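Local atomic coordinates of M32 carboxypeptidase (Chitinophagaceae bacterium, PDB entry 7A03), a protein that probably acts as a metal-dependent carboxypeptidase of the M32 (Taq) family, trimming amino acids from the C-terminal ends of peptides. Residues Y14-D23 against T280-G288; I176-L187 against L484-A494. All blocks are in the same frame, centred on the assembly; numbering follows the deposited sequence.

Contact 1 (Y14-D23 against T280-G288)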
# COMPACT_ATOMS: atom_id res chain seq x y z
N TYR A 14 21.53 -8.33 -20.84
CA TYR A 14 20.38 -7.65 -20.24
C TYR A 14 20.30 -7.92 -18.73
O TYR A 14 20.12 -7.00 -17.92
CB TYR A 14 19.11 -8.10 -20.96
CG TYR A 14 17.84 -7.93 -20.15
CD1 TYR A 14 17.25 -6.67 -20.01
CD2 TYR A 14 17.22 -9.02 -19.56
CE1 TYR A 14 16.07 -6.51 -19.27
CE2 TYR A 14 16.06 -8.87 -18.83
CZ TYR A 14 15.48 -7.62 -18.69
OH TYR A 14 14.32 -7.50 -17.95
N LYS A 15 20.41 -9.19 -18.35
CA LYS A 15 20.34 -9.55 -16.94
C LYS A 15 21.47 -8.90 -16.13
O LYS A 15 21.23 -8.41 -15.02
CB LYS A 15 20.35 -11.08 -16.80
CG LYS A 15 20.04 -11.61 -15.42
CD LYS A 15 20.07 -13.13 -15.43
CE LYS A 15 19.78 -13.71 -14.05
NZ LYS A 15 19.97 -15.19 -14.04
N GLN A 16 22.68 -8.87 -16.69
CA GLN A 16 23.80 -8.25 -15.98
C GLN A 16 23.53 -6.76 -15.75
O GLN A 16 23.72 -6.25 -14.64
CB GLN A 16 25.09 -8.47 -16.78
CG GLN A 16 26.34 -7.86 -16.17
CD GLN A 16 26.53 -6.41 -16.59
OE1 GLN A 16 26.34 -6.06 -17.75
NE2 GLN A 16 26.92 -5.56 -15.64
N LYS A 17 23.04 -6.06 -16.78
CA LYS A 17 22.77 -4.64 -16.61
C LYS A 17 21.68 -4.40 -15.58
O LYS A 17 21.80 -3.50 -14.72
CB LYS A 17 22.37 -4.02 -17.95
CG LYS A 17 23.51 -3.94 -18.95
CD LYS A 17 23.02 -3.42 -20.29
CE LYS A 17 24.14 -3.35 -21.30
NZ LYS A 17 25.22 -2.40 -20.89
N MET A 18 20.60 -5.18 -15.65
CA MET A 18 19.49 -4.99 -14.71
C MET A 18 19.90 -5.34 -13.29
O MET A 18 19.46 -4.71 -12.33
CB MET A 18 18.30 -5.85 -15.13
CG MET A 18 17.73 -5.49 -16.50
SD MET A 18 17.30 -3.75 -16.69
CE MET A 18 15.86 -3.67 -15.63
N GLN A 19 20.76 -6.35 -13.14
CA GLN A 19 21.15 -6.73 -11.79
C GLN A 19 22.09 -5.70 -11.18
O GLN A 19 22.01 -5.44 -9.98
CB GLN A 19 21.67 -8.16 -11.79
CG GLN A 19 20.52 -9.12 -12.12
CD GLN A 19 20.86 -10.58 -11.97
OE1 GLN A 19 22.01 -10.98 -12.13
NE2 GLN A 19 19.84 -11.39 -11.69
N LYS A 20 22.92 -5.05 -12.00
CA LYS A 20 23.74 -3.94 -11.50
C LYS A 20 22.86 -2.78 -11.03
O LYS A 20 23.05 -2.24 -9.92
CB LYS A 20 24.68 -3.49 -12.62
CG LYS A 20 25.53 -2.27 -12.30
CD LYS A 20 26.45 -1.98 -13.47
CE LYS A 20 27.14 -0.64 -13.31
NZ LYS A 20 28.00 -0.33 -14.49
N ILE A 21 21.86 -2.42 -11.84
CA ILE A 21 20.92 -1.38 -11.44
C ILE A 21 20.24 -1.75 -10.13
O ILE A 21 20.08 -0.93 -9.22
CB ILE A 21 19.88 -1.13 -12.55
CG1 ILE A 21 20.54 -0.49 -13.77
CG2 ILE A 21 18.73 -0.26 -12.05
CD1 ILE A 21 19.73 -0.67 -15.03
N ALA A 22 19.80 -3.01 -10.02
CA ALA A 22 19.13 -3.45 -8.80
C ALA A 22 20.06 -3.39 -7.60
O ALA A 22 19.62 -3.08 -6.49
CB ALA A 22 18.58 -4.87 -8.99
N ASP A 23 21.34 -3.71 -7.79
CA ASP A 23 22.30 -3.59 -6.69
C ASP A 23 22.36 -2.16 -6.17
O ASP A 23 22.36 -1.93 -4.95
CB ASP A 23 23.70 -4.02 -7.15
CG ASP A 23 23.83 -5.50 -7.33
OD1 ASP A 23 22.96 -6.25 -6.83
OD2 ASP A 23 24.81 -5.94 -7.96
N THR A 280 14.64 -15.54 -6.28
CA THR A 280 15.97 -14.95 -6.28
C THR A 280 16.59 -14.94 -7.67
O THR A 280 17.35 -14.02 -7.99
CB THR A 280 16.88 -15.65 -5.27
OG1 THR A 280 16.91 -17.06 -5.55
CG2 THR A 280 16.37 -15.44 -3.87
N GLU A 281 16.26 -15.93 -8.51
CA GLU A 281 16.83 -15.97 -9.86
C GLU A 281 16.33 -14.84 -10.74
O GLU A 281 16.94 -14.56 -11.79
CB GLU A 281 16.55 -17.32 -10.52
CG GLU A 281 17.62 -17.75 -11.53
CD GLU A 281 19.01 -17.81 -10.92
OE1 GLU A 281 19.14 -18.20 -9.74
OE2 GLU A 281 19.98 -17.46 -11.63
N GLN A 282 15.23 -14.19 -10.35
CA GLN A 282 14.66 -13.07 -11.09
C GLN A 282 15.02 -11.73 -10.47
O GLN A 282 14.41 -10.71 -10.83
CB GLN A 282 13.14 -13.22 -11.17
CG GLN A 282 12.72 -14.36 -12.02
CD GLN A 282 13.02 -14.12 -13.48
OE1 GLN A 282 12.67 -13.07 -14.03
NE2 GLN A 282 13.64 -15.11 -14.13
N TYR A 283 15.99 -11.71 -9.57
CA TYR A 283 16.45 -10.48 -8.93
C TYR A 283 16.74 -9.41 -9.98
O TYR A 283 17.45 -9.66 -10.96
CB TYR A 283 17.74 -10.82 -8.19
CG TYR A 283 18.49 -9.64 -7.60
CD1 TYR A 283 18.12 -9.12 -6.37
CD2 TYR A 283 19.57 -9.06 -8.27
CE1 TYR A 283 18.81 -8.06 -5.81
CE2 TYR A 283 20.26 -8.00 -7.71
CZ TYR A 283 19.87 -7.51 -6.49
OH TYR A 283 20.56 -6.46 -5.93
N GLY A 284 16.16 -8.22 -9.80
CA GLY A 284 16.39 -7.12 -10.71
C GLY A 284 15.52 -7.10 -11.95
O GLY A 284 15.58 -6.13 -12.71
N LEU A 285 14.70 -8.13 -12.18
CA LEU A 285 13.92 -8.27 -13.40
C LEU A 285 12.44 -8.16 -13.09
O LEU A 285 12.01 -8.41 -11.96
CB LEU A 285 14.20 -9.64 -14.04
CG LEU A 285 15.67 -10.05 -14.11
CD1 LEU A 285 15.83 -11.40 -14.80
CD2 LEU A 285 16.47 -9.01 -14.89
N PRO A 286 11.62 -7.79 -14.08
CA PRO A 286 10.19 -7.59 -13.79
C PRO A 286 9.52 -8.81 -13.17
O PRO A 286 8.70 -8.65 -12.26
CB PRO A 286 9.60 -7.21 -15.15
CG PRO A 286 10.76 -6.57 -15.89
CD PRO A 286 11.96 -7.39 -15.46
N CYS A 287 9.89 -10.01 -13.59
CA CYS A 287 9.31 -11.21 -13.00
C CYS A 287 9.90 -11.54 -11.62
O CYS A 287 9.52 -12.56 -11.04
CB CYS A 287 9.33 -12.39 -13.97
SG CYS A 287 8.29 -12.11 -15.43
N GLY A 288 10.77 -10.69 -11.08
CA GLY A 288 11.19 -10.79 -9.69
C GLY A 288 10.73 -9.66 -8.80
O GLY A 288 11.21 -9.56 -7.67
O HOH W 1 16.83 -3.70 -12.03
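The phenol oxygen of Tyr283 is gripped by two side chains of helix 9-37: Tyr283 OH donates to Asp23 OD1 at 2.6 Å, using the carboxylate's anti lone pair, and Asn26 ND2 also bonds to the hydroxyl. The carboxylate oxygen lies at the edge of the ring, near its plane. CG of Tyr283 stands anti to its own nitrogen (chi1 173°), which carries the ring out to the helix, where Ala22 CB comes within 3.8 Å of Tyr283 CE2. One turn back, Gln19 NE2 donates to Tyr283 O at 3.0 Å with an N-H...O angle of 157°, the oxygen lying close to the amide plane. Gly284 then follows at the third position of a type II turn and brings its CA to 3.6 Å from Ala22 CB, so loop backbone and helix meet closely. A water donates to both Met18 O and Gly284 O. Leu285 CD2 packs against Met18 CB at 3.7 Å and more loosely against the Tyr14 ring, whose hydroxyl bonds Ser91 of helix 82-100. The extended chain of Lys15 brings NZ to 3.3 Å from Glu281 OE2, a salt bridge whose hydrogen bond is weak. The loop after helix 258-277 is thus fastened to the N-terminal helix by directional bonds around a small apolar patch.

Contact 2 (I176-L187 against L484-A494)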
# COMPACT_ATOMS: atom_id res chain seq x y z
N ILE A 176 -16.25 1.08 -9.26
CA ILE A 176 -15.94 0.58 -7.92
C ILE A 176 -16.37 1.56 -6.84
O ILE A 176 -16.95 1.18 -5.82
CB ILE A 176 -14.44 0.21 -7.82
CG1 ILE A 176 -14.19 -1.07 -8.60
CG2 ILE A 176 -14.05 0.01 -6.36
CD1 ILE A 176 -12.74 -1.35 -8.87
N PHE A 177 -16.08 2.85 -7.03
CA PHE A 177 -16.37 3.80 -5.96
C PHE A 177 -17.85 4.13 -5.87
O PHE A 177 -18.33 4.46 -4.78
CB PHE A 177 -15.49 5.05 -6.05
CG PHE A 177 -14.06 4.81 -5.63
CD1 PHE A 177 -13.76 4.45 -4.31
CD2 PHE A 177 -13.03 4.93 -6.54
CE1 PHE A 177 -12.43 4.22 -3.92
CE2 PHE A 177 -11.70 4.70 -6.15
CZ PHE A 177 -11.41 4.35 -4.83
N THR A 178 -18.59 4.03 -6.98
CA THR A 178 -20.04 4.10 -6.88
C THR A 178 -20.57 2.95 -6.05
O THR A 178 -21.49 3.14 -5.24
CB THR A 178 -20.64 4.09 -8.29
OG1 THR A 178 -20.23 5.28 -8.99
CG2 THR A 178 -22.17 4.04 -8.24
N GLU A 179 -19.98 1.76 -6.20
CA GLU A 179 -20.38 0.65 -5.34
C GLU A 179 -20.00 0.91 -3.88
O GLU A 179 -20.79 0.63 -2.97
CB GLU A 179 -19.78 -0.66 -5.86
CG GLU A 179 -20.50 -1.21 -7.07
CD GLU A 179 -19.64 -2.07 -7.97
OE1 GLU A 179 -18.41 -2.18 -7.73
OE2 GLU A 179 -20.18 -2.67 -8.92
N VAL A 180 -18.80 1.45 -3.64
CA VAL A 180 -18.42 1.83 -2.28
C VAL A 180 -19.49 2.73 -1.67
O VAL A 180 -20.00 2.48 -0.57
CB VAL A 180 -17.03 2.50 -2.26
CG1 VAL A 180 -16.81 3.22 -0.94
CG2 VAL A 180 -15.94 1.47 -2.50
N LYS A 181 -19.87 3.79 -2.39
CA LYS A 181 -20.88 4.71 -1.87
C LYS A 181 -22.19 3.97 -1.60
O LYS A 181 -22.68 3.94 -0.47
CB LYS A 181 -21.10 5.88 -2.83
CG LYS A 181 -22.04 6.96 -2.31
CD LYS A 181 -23.50 6.67 -2.67
CE LYS A 181 -24.46 7.22 -1.63
NZ LYS A 181 -25.85 7.25 -2.15
N THR A 182 -22.73 3.33 -2.64
CA THR A 182 -24.10 2.85 -2.56
C THR A 182 -24.23 1.66 -1.62
O THR A 182 -25.33 1.41 -1.12
CB THR A 182 -24.63 2.44 -3.94
OG1 THR A 182 -23.82 1.41 -4.50
CG2 THR A 182 -24.64 3.63 -4.90
N ALA A 183 -23.15 0.94 -1.35
CA ALA A 183 -23.22 -0.23 -0.49
C ALA A 183 -22.72 0.04 0.92
O ALA A 183 -23.32 -0.44 1.88
CB ALA A 183 -22.41 -1.39 -1.10
N LEU A 184 -21.65 0.82 1.08
CA LEU A 184 -21.13 1.07 2.42
C LEU A 184 -21.85 2.20 3.14
O LEU A 184 -21.85 2.21 4.38
CB LEU A 184 -19.63 1.33 2.40
CG LEU A 184 -18.77 0.19 1.84
CD1 LEU A 184 -17.29 0.55 2.01
CD2 LEU A 184 -19.07 -1.17 2.47
N SER A 185 -22.45 3.18 2.44
CA SER A 185 -23.26 4.15 3.18
C SER A 185 -24.39 3.50 3.96
O SER A 185 -24.54 3.80 5.16
CB SER A 185 -23.73 5.30 2.28
OG SER A 185 -22.66 5.83 1.51
N PRO A 186 -25.21 2.61 3.38
CA PRO A 186 -26.24 1.96 4.19
C PRO A 186 -25.66 1.13 5.32
O PRO A 186 -26.22 1.09 6.42
CB PRO A 186 -27.00 1.08 3.18
CG PRO A 186 -26.70 1.65 1.85
CD PRO A 186 -25.30 2.23 1.96
N LEU A 187 -24.53 0.47 5.06
CA LEU A 187 -23.88 -0.29 6.12
C LEU A 187 -23.46 0.62 7.27
O LEU A 187 -23.62 0.26 8.45
CB LEU A 187 -22.70 -1.07 5.53
CG LEU A 187 -21.85 -1.89 6.49
CD1 LEU A 187 -22.74 -2.70 7.37
CD2 LEU A 187 -20.89 -2.79 5.73
N LEU A 484 -11.63 -7.98 -10.64
CA LEU A 484 -11.86 -7.39 -9.32
C LEU A 484 -13.32 -6.98 -9.18
O LEU A 484 -13.84 -6.20 -9.99
CB LEU A 484 -10.94 -6.19 -9.10
CG LEU A 484 -11.18 -5.46 -7.77
CD1 LEU A 484 -11.07 -6.42 -6.59
CD2 LEU A 484 -10.25 -4.26 -7.61
N GLN A 485 -13.98 -7.51 -8.16
CA GLN A 485 -15.39 -7.24 -7.89
C GLN A 485 -15.52 -6.81 -6.44
O GLN A 485 -15.20 -7.59 -5.53
CB GLN A 485 -16.24 -8.47 -8.19
CG GLN A 485 -16.26 -8.79 -9.67
CD GLN A 485 -16.94 -10.09 -10.00
OE1 GLN A 485 -16.99 -11.02 -9.19
NE2 GLN A 485 -17.49 -10.17 -11.21
N PHE A 486 -16.00 -5.58 -6.23
CA PHE A 486 -16.23 -5.06 -4.89
C PHE A 486 -17.16 -5.95 -4.07
O PHE A 486 -17.11 -5.92 -2.84
CB PHE A 486 -16.79 -3.64 -4.98
CG PHE A 486 -17.21 -3.06 -3.66
CD1 PHE A 486 -16.25 -2.57 -2.78
CD2 PHE A 486 -18.54 -3.06 -3.28
CE1 PHE A 486 -16.61 -2.06 -1.56
CE2 PHE A 486 -18.90 -2.55 -2.05
CZ PHE A 486 -17.94 -2.04 -1.19
N SER A 487 -18.02 -6.73 -4.73
CA SER A 487 -18.97 -7.58 -4.01
C SER A 487 -18.29 -8.47 -2.98
O SER A 487 -18.85 -8.76 -1.91
CB SER A 487 -19.77 -8.42 -5.01
OG SER A 487 -18.91 -9.23 -5.79
N TYR A 488 -17.07 -8.94 -3.27
CA TYR A 488 -16.38 -9.79 -2.31
C TYR A 488 -16.11 -9.04 -1.01
O TYR A 488 -16.36 -9.57 0.09
CB TYR A 488 -15.06 -10.27 -2.92
CG TYR A 488 -15.16 -11.34 -3.98
CD1 TYR A 488 -15.28 -11.02 -5.32
CD2 TYR A 488 -15.11 -12.69 -3.64
CE1 TYR A 488 -15.34 -12.00 -6.29
CE2 TYR A 488 -15.17 -13.69 -4.60
CZ TYR A 488 -15.28 -13.33 -5.92
OH TYR A 488 -15.34 -14.31 -6.88
N PHE A 489 -15.58 -7.81 -1.12
CA PHE A 489 -15.37 -7.01 0.07
C PHE A 489 -16.70 -6.75 0.78
O PHE A 489 -16.76 -6.80 2.01
CB PHE A 489 -14.70 -5.68 -0.27
CG PHE A 489 -14.37 -4.85 0.92
CD1 PHE A 489 -13.18 -5.04 1.62
CD2 PHE A 489 -15.26 -3.89 1.38
CE1 PHE A 489 -12.89 -4.28 2.74
CE2 PHE A 489 -14.96 -3.13 2.51
CZ PHE A 489 -13.77 -3.33 3.18
N LEU A 490 -17.76 -6.48 0.01
CA LEU A 490 -19.04 -6.19 0.65
C LEU A 490 -19.52 -7.38 1.47
O LEU A 490 -19.95 -7.23 2.61
CB LEU A 490 -20.09 -5.77 -0.37
CG LEU A 490 -21.47 -5.43 0.22
CD1 LEU A 490 -21.35 -4.34 1.26
CD2 LEU A 490 -22.49 -5.05 -0.85
N ASP A 491 -19.45 -8.59 0.89
CA ASP A 491 -19.95 -9.76 1.60
C ASP A 491 -19.12 -10.03 2.85
O ASP A 491 -19.67 -10.38 3.90
CB ASP A 491 -19.95 -11.01 0.70
CG ASP A 491 -20.91 -10.90 -0.46
OD1 ASP A 491 -21.71 -9.94 -0.50
OD2 ASP A 491 -20.86 -11.80 -1.33
N TYR A 492 -17.81 -9.82 2.75
CA TYR A 492 -16.94 -9.98 3.91
C TYR A 492 -17.29 -8.98 5.01
O TYR A 492 -17.40 -9.33 6.20
CB TYR A 492 -15.49 -9.80 3.43
CG TYR A 492 -14.53 -9.24 4.45
CD1 TYR A 492 -14.03 -10.04 5.47
CD2 TYR A 492 -14.09 -7.92 4.38
CE1 TYR A 492 -13.15 -9.54 6.41
CE2 TYR A 492 -13.21 -7.41 5.32
CZ TYR A 492 -12.75 -8.23 6.33
OH TYR A 492 -11.87 -7.74 7.26
N ALA A 493 -17.53 -7.72 4.61
CA ALA A 493 -17.80 -6.67 5.58
C ALA A 493 -19.18 -6.81 6.20
O ALA A 493 -19.35 -6.66 7.41
CB ALA A 493 -17.68 -5.31 4.88
N ALA A 494 -20.20 -7.06 5.37
CA ALA A 494 -21.54 -7.30 5.87
C ALA A 494 -21.57 -8.51 6.80
O ALA A 494 -22.20 -8.47 7.85
CB ALA A 494 -22.52 -7.48 4.71
O HOH W 2 -16.93 -4.02 -8.43
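Two helices of the α-helical M32 fold, 170-192 and 486-497, run side by side here in nearly the same direction, their local axes 10.6 Å apart and at 22° to each other (signed crossing angle -22°), with Phe486 as a knob in a hole formed by Glu179, Val180, Ala183 and Leu184. With chi1 at 174°, Phe486 swings its ring away from its own nitrogen and across to the other helix. The Val180 backbone covers one face, and Val180 CG2 reaches Phe486 CE1 at 3.7 Å; Ala183 CB and Leu184 CG meet the ring edge, Leu184 CG lying 3.9 Å from Phe486 CZ. Phe427 of helix 420-439 adds an edge-to-face ring contact. One turn further on, Ala183 CB rests against Leu490 CD2 at 3.7 Å, and the Leu184 and Leu490 side chains run past each other in opposite directions. Leu187 CD2 prolongs the seam to Ala493 CB at 4.2 Å, while Ile176 CD1 meets Leu484 CD2 at the other end. A water bridges Glu179 OE1 and the backbone N-H of Phe486, accepting from Phe486 N at 2.9 Å. With no direct hydrogen bond between the segments, shape fit and apolar packing carry the seam.

How the contacts relate
From the N terminus the chain enters contact 1 on helix 9-37, then reaches the first half of contact 2 on helix 170-192. Contact 1 closes at residues 280-288, 257 residues beyond its first segment, and contact 2 closes only at 484-494, after a span of 297, so the two closures cross. Contact 1 ties the first helix to the loop between helices 258-277 and 293-307, whereas contact 2 joins helix 170-192 to the last helix of the chain. They lie on opposite sides of the chain's centre, with their own centres about 39 Å apart and nearest atoms about 20 Å apart.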